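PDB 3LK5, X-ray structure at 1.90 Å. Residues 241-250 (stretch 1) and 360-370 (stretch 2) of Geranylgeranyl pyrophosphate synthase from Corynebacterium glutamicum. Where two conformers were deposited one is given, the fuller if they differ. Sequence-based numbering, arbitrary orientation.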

# COMPACT_ATOMS: atom_id res chain seq x y z
N ALA A 241 -8.36 -25.00 14.49
CA ALA A 241 -8.14 -24.76 15.92
C ALA A 241 -7.40 -23.46 16.18
O ALA A 241 -7.78 -22.70 17.08
CB ALA A 241 -7.41 -25.91 16.55
N LEU A 242 -6.34 -23.20 15.38
CA LEU A 242 -5.57 -21.96 15.49
C LEU A 242 -6.39 -20.70 15.17
O LEU A 242 -6.27 -19.64 15.84
CB LEU A 242 -4.34 -22.03 14.57
CG LEU A 242 -3.35 -23.15 14.91
CD1 LEU A 242 -2.16 -23.12 13.90
CD2 LEU A 242 -2.86 -23.07 16.37
N LEU A 243 -7.23 -20.80 14.14
CA LEU A 243 -8.06 -19.68 13.73
C LEU A 243 -9.10 -19.36 14.81
O LEU A 243 -9.39 -18.18 15.03
CB LEU A 243 -8.76 -19.92 12.37
CG LEU A 243 -7.88 -19.72 11.12
CD1 LEU A 243 -8.63 -20.28 9.85
CD2 LEU A 243 -7.49 -18.24 10.93
N HIS A 244 -9.63 -20.39 15.46
CA HIS A 244 -10.59 -20.16 16.56
C HIS A 244 -9.90 -19.53 17.76
O HIS A 244 -10.40 -18.58 18.34
CB HIS A 244 -11.24 -21.47 16.99
CG HIS A 244 -12.38 -21.91 16.13
ND1 HIS A 244 -13.56 -21.21 16.04
CD2 HIS A 244 -12.55 -23.04 15.39
CE1 HIS A 244 -14.40 -21.87 15.25
NE2 HIS A 244 -13.82 -22.98 14.85
N TYR A 245 -8.75 -20.08 18.13
CA TYR A 245 -7.91 -19.42 19.13
C TYR A 245 -7.64 -17.96 18.79
O TYR A 245 -7.81 -17.06 19.63
CB TYR A 245 -6.59 -20.20 19.30
CG TYR A 245 -5.48 -19.50 20.07
CD1 TYR A 245 -5.22 -19.80 21.43
CD2 TYR A 245 -4.66 -18.53 19.42
CE1 TYR A 245 -4.15 -19.18 22.11
CE2 TYR A 245 -3.63 -17.88 20.08
CZ TYR A 245 -3.37 -18.21 21.42
OH TYR A 245 -2.32 -17.55 22.01
N GLY A 246 -7.25 -17.70 17.55
CA GLY A 246 -6.88 -16.33 17.18
C GLY A 246 -8.10 -15.41 17.25
O GLY A 246 -7.97 -14.22 17.57
N HIS A 247 -9.26 -15.92 16.86
CA HIS A 247 -10.48 -15.11 16.86
C HIS A 247 -10.80 -14.68 18.32
O HIS A 247 -10.95 -13.48 18.61
CB HIS A 247 -11.67 -15.90 16.27
CG HIS A 247 -13.02 -15.28 16.51
ND1 HIS A 247 -13.76 -15.51 17.66
CD2 HIS A 247 -13.78 -14.49 15.72
CE1 HIS A 247 -14.91 -14.85 17.58
NE2 HIS A 247 -14.95 -14.22 16.41
N ASP A 248 -10.85 -15.67 19.21
CA ASP A 248 -11.18 -15.42 20.64
C ASP A 248 -10.13 -14.60 21.38
O ASP A 248 -10.44 -13.58 21.99
CB ASP A 248 -11.43 -16.72 21.37
CG ASP A 248 -12.67 -17.44 20.90
OD1 ASP A 248 -13.44 -16.90 20.06
OD2 ASP A 248 -12.90 -18.55 21.38
N ILE A 249 -8.87 -15.02 21.29
CA ILE A 249 -7.81 -14.27 21.94
C ILE A 249 -7.61 -12.87 21.30
O ILE A 249 -7.32 -11.90 22.00
CB ILE A 249 -6.47 -15.11 21.98
CG1 ILE A 249 -6.70 -16.49 22.64
CG2 ILE A 249 -5.34 -14.30 22.69
CD1 ILE A 249 -7.47 -16.42 24.07
N GLY A 250 -7.77 -12.76 19.98
CA GLY A 250 -7.58 -11.46 19.32
C GLY A 250 -8.62 -10.43 19.77
O GLY A 250 -8.30 -9.23 19.96
N GLN A 360 3.48 -22.26 25.12
CA GLN A 360 3.76 -20.89 24.77
C GLN A 360 2.56 -20.15 24.15
O GLN A 360 2.41 -18.94 24.36
CB GLN A 360 4.98 -20.83 23.85
CG GLN A 360 6.30 -21.25 24.52
CD GLN A 360 6.44 -20.69 25.95
OE1 GLN A 360 6.48 -19.47 26.16
NE2 GLN A 360 6.50 -21.59 26.92
N LEU A 361 1.72 -20.85 23.39
CA LEU A 361 0.46 -20.20 22.91
C LEU A 361 -0.46 -19.84 24.09
O LEU A 361 -1.08 -18.80 24.11
CB LEU A 361 -0.30 -21.10 21.90
CG LEU A 361 0.42 -21.09 20.52
CD1 LEU A 361 -0.07 -22.22 19.67
CD2 LEU A 361 0.20 -19.72 19.77
N ARG A 362 -0.49 -20.69 25.10
CA ARG A 362 -1.26 -20.35 26.31
C ARG A 362 -0.69 -19.13 27.01
O ARG A 362 -1.41 -18.20 27.38
CB ARG A 362 -1.32 -21.54 27.28
CG ARG A 362 -2.09 -22.75 26.72
CD ARG A 362 -2.09 -23.93 27.73
NE ARG A 362 -2.61 -23.50 29.04
CZ ARG A 362 -3.90 -23.48 29.37
NH1 ARG A 362 -4.83 -23.89 28.51
NH2 ARG A 362 -4.28 -23.05 30.58
N ALA A 363 0.63 -19.13 27.19
CA ALA A 363 1.31 -18.00 27.82
C ALA A 363 1.14 -16.69 27.06
O ALA A 363 0.92 -15.63 27.66
CB ALA A 363 2.81 -18.31 28.04
N LEU A 364 1.24 -16.76 25.72
CA LEU A 364 1.04 -15.57 24.90
C LEU A 364 -0.35 -14.98 25.04
O LEU A 364 -0.52 -13.77 25.08
CB LEU A 364 1.28 -15.87 23.43
CG LEU A 364 2.60 -15.49 22.79
CD1 LEU A 364 2.51 -15.92 21.34
CD2 LEU A 364 2.84 -13.97 22.87
N ALA A 365 -1.34 -15.86 25.13
CA ALA A 365 -2.73 -15.45 25.27
C ALA A 365 -2.93 -14.77 26.61
O ALA A 365 -3.55 -13.71 26.70
CB ALA A 365 -3.68 -16.71 25.16
N ILE A 366 -2.37 -15.38 27.65
CA ILE A 366 -2.52 -14.84 29.00
C ILE A 366 -1.83 -13.48 29.16
O ILE A 366 -2.44 -12.56 29.70
CB ILE A 366 -2.13 -15.92 30.06
CG1 ILE A 366 -3.18 -17.04 30.01
CG2 ILE A 366 -1.99 -15.29 31.44
CD1 ILE A 366 -2.70 -18.43 30.52
N ARG A 367 -0.61 -13.35 28.63
CA ARG A 367 0.03 -12.03 28.56
C ARG A 367 -0.83 -11.02 27.77
O ARG A 367 -1.00 -9.90 28.23
CB ARG A 367 1.45 -12.11 27.96
CG ARG A 367 2.41 -13.04 28.69
CD ARG A 367 3.87 -12.55 28.62
NE ARG A 367 4.84 -13.65 28.63
CZ ARG A 367 4.95 -14.55 29.60
NH1 ARG A 367 4.13 -14.53 30.64
NH2 ARG A 367 5.87 -15.50 29.51
N SER A 368 -1.37 -11.42 26.60
CA SER A 368 -2.14 -10.52 25.73
C SER A 368 -3.45 -9.97 26.35
O SER A 368 -3.87 -8.83 26.07
CB SER A 368 -2.51 -11.22 24.42
OG SER A 368 -1.37 -11.55 23.65
N THR A 369 -4.10 -10.80 27.16
CA THR A 369 -5.47 -10.53 27.59
C THR A 369 -5.57 -10.34 29.10
O THR A 369 -6.50 -9.69 29.57
CB THR A 369 -6.42 -11.69 27.18
OG1 THR A 369 -6.15 -12.82 28.01
CG2 THR A 369 -6.21 -12.09 25.74
N GLU A 370 -4.60 -10.91 29.83
CA GLU A 370 -4.64 -11.13 31.31
C GLU A 370 -6.01 -11.47 31.89
O GLU A 370 -6.56 -12.55 31.63
CB GLU A 370 -3.99 -9.98 32.07
CG GLU A 370 -2.48 -10.09 32.12
CD GLU A 370 -1.80 -8.84 31.61
OE1 GLU A 370 -2.51 -7.99 30.98
OE2 GLU A 370 -0.57 -8.72 31.82

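The most unusual feature of this contact is a polar bond in an otherwise apolar setting: the hydroxyl of Tyr245 reaches across to the main chain of the other helix. Tyr245 OH donates a hydrogen bond to Leu361 O at 2.7 Å, the sole hydrogen bond between the two stretches. That carbonyl is already engaged in its own helix, where Ala365 N donates to Leu361 O at 3.1 Å, so the oxygen accepts two hydrogen bonds. A helical carbonyl can do this because its second lone pair is left free by the helical bond, provided that a donor can reach it from the side. Tyrosine suits the task: with chi1 at 167° (t), its long, rigid ring carries the hydroxyl across the gap between two helices whose axes come no closer than 10.6 Å. Leu361 O lies at the ring edge, near the ring plane, as expected for a phenol proton directed along that plane.

Beside this bond lies the small residue one turn further along. Ala365 has its CA-to-CB bond directed toward the other helix, yet it ends at the methyl, and Tyr245 OH passes 3.5 Å from Ala365 CB. The ring itself makes apolar contact there, Tyr245 CE1 lying 4.0 Å from Ala365 CB. On the Leu361 side chain, CD2 comes within 4.2 Å of Tyr245 CZ. Leu361 therefore meets the tyrosine in two ways, its carbonyl accepting the hydrogen bond while its side chain packs against the ring carbons.

The helices run nearly parallel, with 19° between their N-to-C directions, so successive turns of one meet successive turns of the other in the same order. Leu242 meets Leu361, Tyr245 meets Leu361 and Ala365, and Ile249 meets Ala365 and Thr369. At the first of these levels the contact is loose: the CA-to-CB bond of Leu242 points sideways, but the end of the chain comes nearer, bringing Leu242 CD2 to 4.4 Å from Leu361 CD1. A flexible, branched leucine can bridge such a distance while remaining buried.

The CA atoms come nearest at Ile249 and Ala365, where Ile249 CA and Ala365 CA are 6.2 Å apart. Alanine is well fitted to this point, since its single methyl fills the space without demanding more. Ile249 CG2 packs 3.8 Å from Ala365 CB, and the same methyl lies 3.9 Å from Thr369 CG2. Branching at CB places this methyl close to the backbone of isoleucine, where it can serve both neighbours. Thr369 in turn offers its own methyl to the contact, while its hydroxyl is satisfied by hydrogen bonding.

The remaining polar residues of stretch 1 stay clear of this seam. His247 ND1 donates to Asp248 OD1 at 2.8 Å, a bond made within its own helix. Altogether the two stretches bury 302 Å², both sides summed, a modest area in which one well-directed hydrogen bond accompanies a few methyl contacts.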